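Local structure of Exo-poly-alpha-D-galacturonosidase (Thermotoga maritima, 3JUR) at residues Leu102-Gly107 and Pro243-Tyr248; Glu354-Asn359 and Ile403-Thr408. The protein probably hydrolyses the polygalacturonic acid of pectin, acting from the chain end as a hyperthermoactive exopolygalacturonase of glycosyl hydrolase family 28. All blocks are in the same frame, centred on the assembly; numbering follows the deposited sequence.

Interaction 1: Leu102-Gly107 and Pro243-Tyr248; sequences LTRFEG and PESCKY
Glu244 reaches across to Arg104 and Gly107, tying a loop of the right-handed parallel beta-helix of this glycosyl hydrolase family to an antiparallel hairpin beside it. The hairpin consists of strands 103-105 and 108-112, with Gly107 at its turn; the loop runs between strands 224-233 and 249-252. From CB, the glutamate places CG anti to the backbone N (chi1 -173°) and continues extended, which sends its carboxylate straight to the hairpin. CG already lies 3.4 Å from Arg104 NH1. At the tip, OE1 takes a weak hydrogen bond from Arg104 NH1, 3.3 Å long with an N-H...O angle of 155°, as part of a salt bridge. OE1 arrives in plane at the edge of the guanidinium, but the carboxylate is turned 71° against that plane, so the groups do not pair flat. The same OE1 sits 3.3 Å from Gly107 CA. Arg104, bent at chi3, lays its CD 3.6 Å from Glu244 OE2, putting aliphatic carbon against the carboxylate, while its NE bonds to Tyr196 OH. The stronger hold on the acid lies outside the segments, at His217 NE2, which bonds to OE2. Replaced by an alanine, this position would probably leave Arg104 NH1 without its charged mate and His217 NE2 without its partner. Two waters complete the join. Water 1 accepts from Arg104 NH1 at 2.7 Å and donates to Ser245 OG, which also bonds to Val278 O, just before strand 280-291. Water 2 couples carboxylate and hairpin turn: it donates to Glu244 OE2 at 2.7 Å and accepts from Gly107 N at 2.8 Å.

Interaction 2: Glu354-Asn359 and Ile403-Thr408; sequences EVIRIN and ILISDT
Thr408 OG1, just past the isoleucines of 403-408 that meet Ile356 and Ile358, is gripped twice: it donates to Ser406 O at 2.8 Å and also bonds to Leu381 N. The first bond spans the corner at Asp407, with the donor above the Ser406 carbonyl plane, 57° out of it. The Ile356 side chain also rests on Leu381. The contact between the segments consists of two pairs of isoleucines meeting tip to tip. Ile356 CD1 touches Ile405 CD1 at 3.8 Å, and Ile358 CD1 touches Ile403 CD1 at 3.7 Å. Methyl ends do the work because the backbones stand well apart, with Ile358 CA and Ile403 CA separated by 9.9 Å. In Ile358, CG1 is anti to the carbonyl carbon (chi1 -54°) and CD1 prolongs the chain to full reach. Ile403 bends at its second torsion instead (chi2 -60°), so CD1 swings aside from CG1 rather than extending the chain, and CG1 also comes within 4.2 Å of Ile358 CD1. Val373 flanks Ile358, while Ile392 and Leu424 pack on Ile403, so strands of neighbouring coils pack against the pairs. Away from the isoleucines, Arg357 NH2 forms a salt bridge to Glu354 OE1 at 3.3 Å, with a weak hydrogen bond as part of it. Arg324 shares that oxygen and Arg391 holds Glu354 OE2, so three arginines surround this buried carboxylate. The two strands belong to different faces: 357-359 adjoins 388-393, and 400-406 adjoins 372-379. Aliphatic residues from separate faces closing together across the interior in this way are characteristic of the right-handed parallel beta-helix.

Overall arrangement
Both contacts are buried, yet they hold different parts of the fold and share no strand. Interaction 2 lies inside the beta-helix, joining two of its faces near the C-terminal end, its centre about 21 Å from the centre of the chain; its cross-contact is purely aliphatic, and the charged Glu354-Arg357 pair lies apart from the isoleucine contact. Interaction 1, its centre about 9 Å from the centre of the chain, fastens a hairpin to a loop on the flank of the helix, and there the chemistry is ionic and water-mediated. The centres of interactions 1 and 2 are about 26 Å apart. The nearest atoms of interactions 1 and 2 are about 15 Å apart. In sequence, both segments of interaction 1 precede those of interaction 2.

Interaction 1: Leu102-Gly107 and Pro243-Tyr248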
ATOM      1  N   LEU D 102      12.137  24.846  49.957  1.00 23.68           N
ATOM      2  CA  LEU D 102      12.742  23.743  49.218  1.00 23.83           C
ATOM      3  C   LEU D 102      11.905  23.453  47.987  1.00 23.99           C
ATOM      4  O   LEU D 102      10.710  23.170  48.091  1.00 23.89           O
ATOM      5  CB  LEU D 102      12.850  22.483  50.085  1.00 23.90           C
ATOM      6  CG  LEU D 102      13.358  21.193  49.426  1.00 24.21           C
ATOM      7  CD1 LEU D 102      14.825  21.298  48.995  1.00 24.39           C
ATOM      8  CD2 LEU D 102      13.170  20.022  50.375  1.00 24.97           C
ATOM      9  N   THR D 103      12.541  23.535  46.823  1.00 24.14           N
ATOM     10  CA  THR D 103      11.851  23.345  45.554  1.00 24.25           C
ATOM     11  C   THR D 103      12.841  22.874  44.478  1.00 24.19           C
ATOM     12  O   THR D 103      13.940  22.394  44.794  1.00 24.15           O
ATOM     13  CB  THR D 103      11.031  24.624  45.136  1.00 24.24           C
ATOM     14  OG1 THR D 103      10.157  24.319  44.039  1.00 24.94           O
ATOM     15  CG2 THR D 103      11.939  25.802  44.768  1.00 24.43           C
ATOM     16  N   ARG D 104      12.455  23.000  43.218  1.00 24.03           N
ATOM     17  CA  ARG D 104      13.273  22.492  42.134  1.00 24.19           C
ATOM     18  C   ARG D 104      13.095  23.372  40.903  1.00 24.13           C
ATOM     19  O   ARG D 104      11.995  23.857  40.642  1.00 24.60           O
ATOM     20  CB  ARG D 104      12.876  21.038  41.841  1.00 24.32           C
ATOM     21  CG  ARG D 104      14.054  20.135  41.524  1.00 24.83           C
ATOM     22  CD  ARG D 104      13.639  18.706  41.235  1.00 24.85           C
ATOM     23  NE  ARG D 104      13.946  17.822  42.353  1.00 24.20           N
ATOM     24  CZ  ARG D 104      14.290  16.545  42.231  1.00 23.93           C
ATOM     25  NH1 ARG D 104      14.389  15.981  41.028  1.00 24.12           N
ATOM     26  NH2 ARG D 104      14.543  15.829  43.316  1.00 23.65           N
ATOM     27  N   PHE D 105      14.173  23.607  40.163  1.00 23.90           N
ATOM     28  CA  PHE D 105      14.072  24.313  38.885  1.00 23.70           C
ATOM     29  C   PHE D 105      14.765  23.526  37.779  1.00 23.60           C
ATOM     30  O   PHE D 105      15.975  23.306  37.825  1.00 23.74           O
ATOM     31  CB  PHE D 105      14.643  25.736  38.971  1.00 23.75           C
ATOM     32  CG  PHE D 105      14.323  26.597  37.768  1.00 23.49           C
ATOM     33  CD1 PHE D 105      13.204  27.422  37.766  1.00 22.84           C
ATOM     34  CD2 PHE D 105      15.140  26.572  36.633  1.00 23.61           C
ATOM     35  CE1 PHE D 105      12.907  28.218  36.665  1.00 22.61           C
ATOM     36  CE2 PHE D 105      14.848  27.359  35.524  1.00 23.27           C
ATOM     37  CZ  PHE D 105      13.728  28.187  35.542  1.00 23.86           C
ATOM     38  N   GLU D 106      13.980  23.113  36.791  1.00 23.48           N
ATOM     39  CA  GLU D 106      14.452  22.295  35.660  1.00 23.39           C
ATOM     40  C   GLU D 106      15.426  21.189  36.083  1.00 23.09           C
ATOM     41  O   GLU D 106      16.524  21.050  35.529  1.00 22.90           O
ATOM     42  CB  GLU D 106      15.004  23.181  34.530  1.00 23.36           C
ATOM     43  CG  GLU D 106      13.913  24.038  33.871  1.00 24.25           C
ATOM     44  CD  GLU D 106      14.405  24.874  32.697  1.00 27.14           C
ATOM     45  OE1 GLU D 106      15.545  25.388  32.740  1.00 28.70           O
ATOM     46  OE2 GLU D 106      13.632  25.037  31.730  1.00 28.13           O
ATOM     47  N   GLY D 107      15.000  20.415  37.084  1.00 22.72           N
ATOM     48  CA  GLY D 107      15.719  19.222  37.524  1.00 22.24           C
ATOM     49  C   GLY D 107      16.803  19.402  38.577  1.00 22.16           C
ATOM     50  O   GLY D 107      17.461  18.430  38.954  1.00 21.92           O
ATOM     51  N   PRO D 243       5.800  14.531  36.315  1.00 25.21           N
ATOM     52  CA  PRO D 243       6.176  13.607  37.389  1.00 24.94           C
ATOM     53  C   PRO D 243       7.703  13.489  37.476  1.00 25.03           C
ATOM     54  O   PRO D 243       8.343  12.977  36.536  1.00 24.93           O
ATOM     55  CB  PRO D 243       5.570  12.265  36.932  1.00 24.63           C
ATOM     56  CG  PRO D 243       4.569  12.620  35.884  1.00 25.21           C
ATOM     57  CD  PRO D 243       5.110  13.840  35.213  1.00 24.85           C
ATOM     58  N   GLU D 244       8.274  13.961  38.585  1.00 24.61           N
ATOM     59  CA  GLU D 244       9.721  13.980  38.755  1.00 24.52           C
ATOM     60  C   GLU D 244      10.184  13.128  39.939  1.00 24.53           C
ATOM     61  O   GLU D 244       9.902  13.456  41.093  1.00 24.77           O
ATOM     62  CB  GLU D 244      10.242  15.423  38.862  1.00 24.55           C
ATOM     63  CG  GLU D 244      11.761  15.512  38.860  1.00 24.11           C
ATOM     64  CD  GLU D 244      12.309  16.849  38.395  1.00 26.38           C
ATOM     65  OE1 GLU D 244      13.489  16.857  37.981  1.00 27.77           O
ATOM     66  OE2 GLU D 244      11.591  17.885  38.437  1.00 26.31           O
ATOM     67  N   SER D 245      10.911  12.053  39.627  1.00 24.26           N
ATOM     68  CA  SER D 245      11.320  11.012  40.589  1.00 24.60           C
ATOM     69  C   SER D 245      10.138  10.449  41.392  1.00 24.67           C
ATOM     70  O   SER D 245      10.259  10.178  42.586  1.00 25.05           O
ATOM     71  CB  SER D 245      12.445  11.494  41.513  1.00 24.29           C
ATOM     72  OG  SER D 245      13.665  11.638  40.814  1.00 23.85           O
ATOM     73  N   CYS D 246       9.003  10.287  40.719  1.00 24.75           N
ATOM     74  CA  CYS D 246       7.790   9.752  41.335  1.00 25.01           C
ATOM     75  C   CYS D 246       7.614   8.268  41.051  1.00 24.89           C
ATOM     76  O   CYS D 246       8.091   7.760  40.034  1.00 25.34           O
ATOM     77  CB  CYS D 246       6.562  10.527  40.859  1.00 24.75           C
ATOM     78  SG  CYS D 246       6.527  12.202  41.498  1.00 25.85           S
ATOM     79  N   LYS D 247       6.924   7.586  41.956  1.00 24.70           N
ATOM     80  CA  LYS D 247       6.684   6.149  41.853  1.00 24.80           C
ATOM     81  C   LYS D 247       5.199   5.851  42.094  1.00 24.46           C
ATOM     82  O   LYS D 247       4.622   6.338  43.065  1.00 24.34           O
ATOM     83  CB  LYS D 247       7.549   5.393  42.874  1.00 24.72           C
ATOM     84  CG  LYS D 247       7.574   3.882  42.680  1.00 25.30           C
ATOM     85  CD  LYS D 247       8.497   3.185  43.677  1.00 26.03           C
ATOM     86  CE  LYS D 247       8.447   1.670  43.497  1.00 27.39           C
ATOM     87  NZ  LYS D 247       9.432   0.935  44.347  1.00 28.61           N
ATOM     88  N   TYR D 248       4.603   5.041  41.219  1.00 23.99           N
ATOM     89  CA  TYR D 248       3.177   4.681  41.281  1.00 24.23           C
ATOM     90  C   TYR D 248       2.287   5.901  41.125  1.00 24.02           C
ATOM     91  O   TYR D 248       1.844   6.510  42.111  1.00 24.13           O
ATOM     92  CB  TYR D 248       2.818   3.915  42.564  1.00 24.20           C
ATOM     93  CG  TYR D 248       3.578   2.632  42.761  1.00 25.18           C
ATOM     94  CD1 TYR D 248       3.504   1.607  41.824  1.00 26.11           C
ATOM     95  CD2 TYR D 248       4.349   2.425  43.907  1.00 26.05           C
ATOM     96  CE1 TYR D 248       4.201   0.412  42.005  1.00 27.13           C
ATOM     97  CE2 TYR D 248       5.044   1.234  44.102  1.00 27.35           C
ATOM     98  CZ  TYR D 248       4.970   0.236  43.142  1.00 27.82           C
ATOM     99  OH  TYR D 248       5.656  -0.943  43.316  1.00 28.73           O
TER
HETATM  100  O   HOH W   1      15.515  13.653  41.698  1.00 27.13           O
HETATM  101  O   HOH W   2      12.429  20.479  38.294  1.00 23.90           O

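Interaction 2: Glu354-Asn359 and Ile403-Thr408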
ATOM      1  N   GLU D 354       7.333  15.684  14.685  1.00 21.34           N
ATOM      2  CA  GLU D 354       7.643  14.259  14.595  1.00 21.38           C
ATOM      3  C   GLU D 354       6.632  13.465  15.392  1.00 20.98           C
ATOM      4  O   GLU D 354       6.337  13.817  16.526  1.00 20.92           O
ATOM      5  CB  GLU D 354       9.057  13.939  15.117  1.00 21.62           C
ATOM      6  CG  GLU D 354      10.196  14.715  14.469  1.00 23.00           C
ATOM      7  CD  GLU D 354      10.627  15.940  15.274  1.00 24.37           C
ATOM      8  OE1 GLU D 354      10.298  16.032  16.481  1.00 25.59           O
ATOM      9  OE2 GLU D 354      11.317  16.804  14.697  1.00 23.52           O
ATOM     10  N   VAL D 355       6.108  12.389  14.811  1.00 20.83           N
ATOM     11  CA  VAL D 355       5.158  11.553  15.524  1.00 20.50           C
ATOM     12  C   VAL D 355       5.874  10.839  16.670  1.00 21.11           C
ATOM     13  O   VAL D 355       5.405  10.846  17.809  1.00 21.32           O
ATOM     14  CB  VAL D 355       4.455  10.527  14.594  1.00 20.90           C
ATOM     15  CG1 VAL D 355       3.494   9.651  15.402  1.00 19.44           C
ATOM     16  CG2 VAL D 355       3.719  11.227  13.452  1.00 18.28           C
ATOM     17  N   ILE D 356       7.017  10.234  16.351  1.00 21.57           N
ATOM     18  CA  ILE D 356       7.869   9.551  17.322  1.00 21.91           C
ATOM     19  C   ILE D 356       9.282  10.147  17.233  1.00 22.26           C
ATOM     20  O   ILE D 356       9.903  10.138  16.172  1.00 22.16           O
ATOM     21  CB  ILE D 356       7.905   8.021  17.072  1.00 21.99           C
ATOM     22  CG1 ILE D 356       6.508   7.407  17.271  1.00 22.41           C
ATOM     23  CG2 ILE D 356       8.923   7.341  17.984  1.00 22.15           C
ATOM     24  CD1 ILE D 356       6.328   6.059  16.566  1.00 23.54           C
ATOM     25  N   ARG D 357       9.766  10.670  18.357  1.00 22.48           N
ATOM     26  CA  ARG D 357      11.059  11.319  18.419  1.00 23.04           C
ATOM     27  C   ARG D 357      11.904  10.750  19.550  1.00 22.80           C
ATOM     28  O   ARG D 357      11.485  10.755  20.706  1.00 23.00           O
ATOM     29  CB  ARG D 357      10.895  12.835  18.619  1.00 22.84           C
ATOM     30  CG  ARG D 357      12.219  13.597  18.720  1.00 24.66           C
ATOM     31  CD  ARG D 357      12.782  13.841  17.342  1.00 26.67           C
ATOM     32  NE  ARG D 357      14.107  14.462  17.333  1.00 28.41           N
ATOM     33  CZ  ARG D 357      14.351  15.767  17.428  1.00 29.96           C
ATOM     34  NH1 ARG D 357      15.603  16.200  17.388  1.00 31.16           N
ATOM     35  NH2 ARG D 357      13.365  16.640  17.575  1.00 31.34           N
ATOM     36  N   ILE D 358      13.094  10.267  19.212  1.00 22.57           N
ATOM     37  CA  ILE D 358      14.075   9.891  20.229  1.00 22.84           C
ATOM     38  C   ILE D 358      15.375  10.603  19.904  1.00 23.04           C
ATOM     39  O   ILE D 358      15.938  10.427  18.815  1.00 23.15           O
ATOM     40  CB  ILE D 358      14.286   8.361  20.336  1.00 22.89           C
ATOM     41  CG1 ILE D 358      12.945   7.655  20.563  1.00 22.61           C
ATOM     42  CG2 ILE D 358      15.281   8.029  21.474  1.00 22.54           C
ATOM     43  CD1 ILE D 358      13.039   6.137  20.617  1.00 22.62           C
ATOM     44  N   ASN D 359      15.822  11.437  20.838  1.00 22.96           N
ATOM     45  CA  ASN D 359      16.965  12.323  20.612  1.00 22.95           C
ATOM     46  C   ASN D 359      17.983  12.243  21.749  1.00 22.84           C
ATOM     47  O   ASN D 359      17.653  12.543  22.914  1.00 22.04           O
ATOM     48  CB  ASN D 359      16.472  13.765  20.433  1.00 23.10           C
ATOM     49  CG  ASN D 359      17.589  14.731  20.069  1.00 24.52           C
ATOM     50  OD1 ASN D 359      18.692  14.322  19.688  1.00 25.61           O
ATOM     51  ND2 ASN D 359      17.307  16.026  20.189  1.00 25.30           N
ATOM     52  N   ILE D 403      14.041  -0.650  19.888  1.00 24.22           N
ATOM     53  CA  ILE D 403      12.840   0.119  19.627  1.00 23.50           C
ATOM     54  C   ILE D 403      11.958  -0.717  18.715  1.00 23.63           C
ATOM     55  O   ILE D 403      12.399  -1.146  17.640  1.00 23.56           O
ATOM     56  CB  ILE D 403      13.130   1.505  18.966  1.00 23.53           C
ATOM     57  CG1 ILE D 403      14.249   2.263  19.699  1.00 23.57           C
ATOM     58  CG2 ILE D 403      11.846   2.339  18.879  1.00 22.34           C
ATOM     59  CD1 ILE D 403      13.985   2.574  21.193  1.00 23.47           C
ATOM     60  N   LEU D 404      10.722  -0.953  19.150  1.00 23.03           N
ATOM     61  CA  LEU D 404       9.774  -1.765  18.389  1.00 23.00           C
ATOM     62  C   LEU D 404       8.466  -1.016  18.161  1.00 22.88           C
ATOM     63  O   LEU D 404       7.844  -0.514  19.111  1.00 23.13           O
ATOM     64  CB  LEU D 404       9.525  -3.116  19.083  1.00 22.90           C
ATOM     65  CG  LEU D 404       8.607  -4.134  18.387  1.00 23.53           C
ATOM     66  CD1 LEU D 404       9.195  -4.606  17.064  1.00 22.64           C
ATOM     67  CD2 LEU D 404       8.303  -5.336  19.297  1.00 22.02           C
ATOM     68  N   ILE D 405       8.079  -0.920  16.888  1.00 22.62           N
ATOM     69  CA  ILE D 405       6.814  -0.329  16.474  1.00 22.00           C
ATOM     70  C   ILE D 405       6.003  -1.405  15.745  1.00 21.93           C
ATOM     71  O   ILE D 405       6.475  -1.999  14.773  1.00 21.45           O
ATOM     72  CB  ILE D 405       7.033   0.906  15.565  1.00 22.16           C
ATOM     73  CG1 ILE D 405       7.918   1.932  16.281  1.00 22.95           C
ATOM     74  CG2 ILE D 405       5.697   1.527  15.163  1.00 22.22           C
ATOM     75  CD1 ILE D 405       8.428   3.051  15.406  1.00 22.96           C
ATOM     76  N   SER D 406       4.789  -1.673  16.226  1.00 20.98           N
ATOM     77  CA  SER D 406       3.991  -2.745  15.649  1.00 20.94           C
ATOM     78  C   SER D 406       2.508  -2.416  15.570  1.00 20.55           C
ATOM     79  O   SER D 406       2.004  -1.575  16.329  1.00 19.95           O
ATOM     80  CB  SER D 406       4.222  -4.048  16.408  1.00 20.77           C
ATOM     81  OG  SER D 406       3.957  -3.852  17.780  1.00 23.22           O
ATOM     82  N   ASP D 407       1.822  -3.079  14.637  1.00 20.43           N
ATOM     83  CA  ASP D 407       0.382  -2.890  14.423  1.00 21.32           C
ATOM     84  C   ASP D 407       0.024  -1.402  14.335  1.00 21.09           C
ATOM     85  O   ASP D 407      -0.925  -0.942  14.969  1.00 21.05           O
ATOM     86  CB  ASP D 407      -0.421  -3.560  15.545  1.00 21.74           C
ATOM     87  CG  ASP D 407      -0.094  -5.037  15.706  1.00 24.06           C
ATOM     88  OD1 ASP D 407       0.370  -5.675  14.731  1.00 26.00           O
ATOM     89  OD2 ASP D 407      -0.323  -5.570  16.814  1.00 28.45           O
ATOM     90  N   THR D 408       0.803  -0.659  13.557  1.00 20.55           N
ATOM     91  CA  THR D 408       0.766   0.803  13.582  1.00 20.91           C
ATOM     92  C   THR D 408       0.615   1.381  12.172  1.00 20.81           C
ATOM     93  O   THR D 408       1.196   0.864  11.212  1.00 20.58           O
ATOM     94  CB  THR D 408       2.026   1.355  14.316  1.00 20.84           C
ATOM     95  OG1 THR D 408       1.884   1.115  15.724  1.00 20.66           O
ATOM     96  CG2 THR D 408       2.242   2.857  14.077  1.00 21.08           C
TER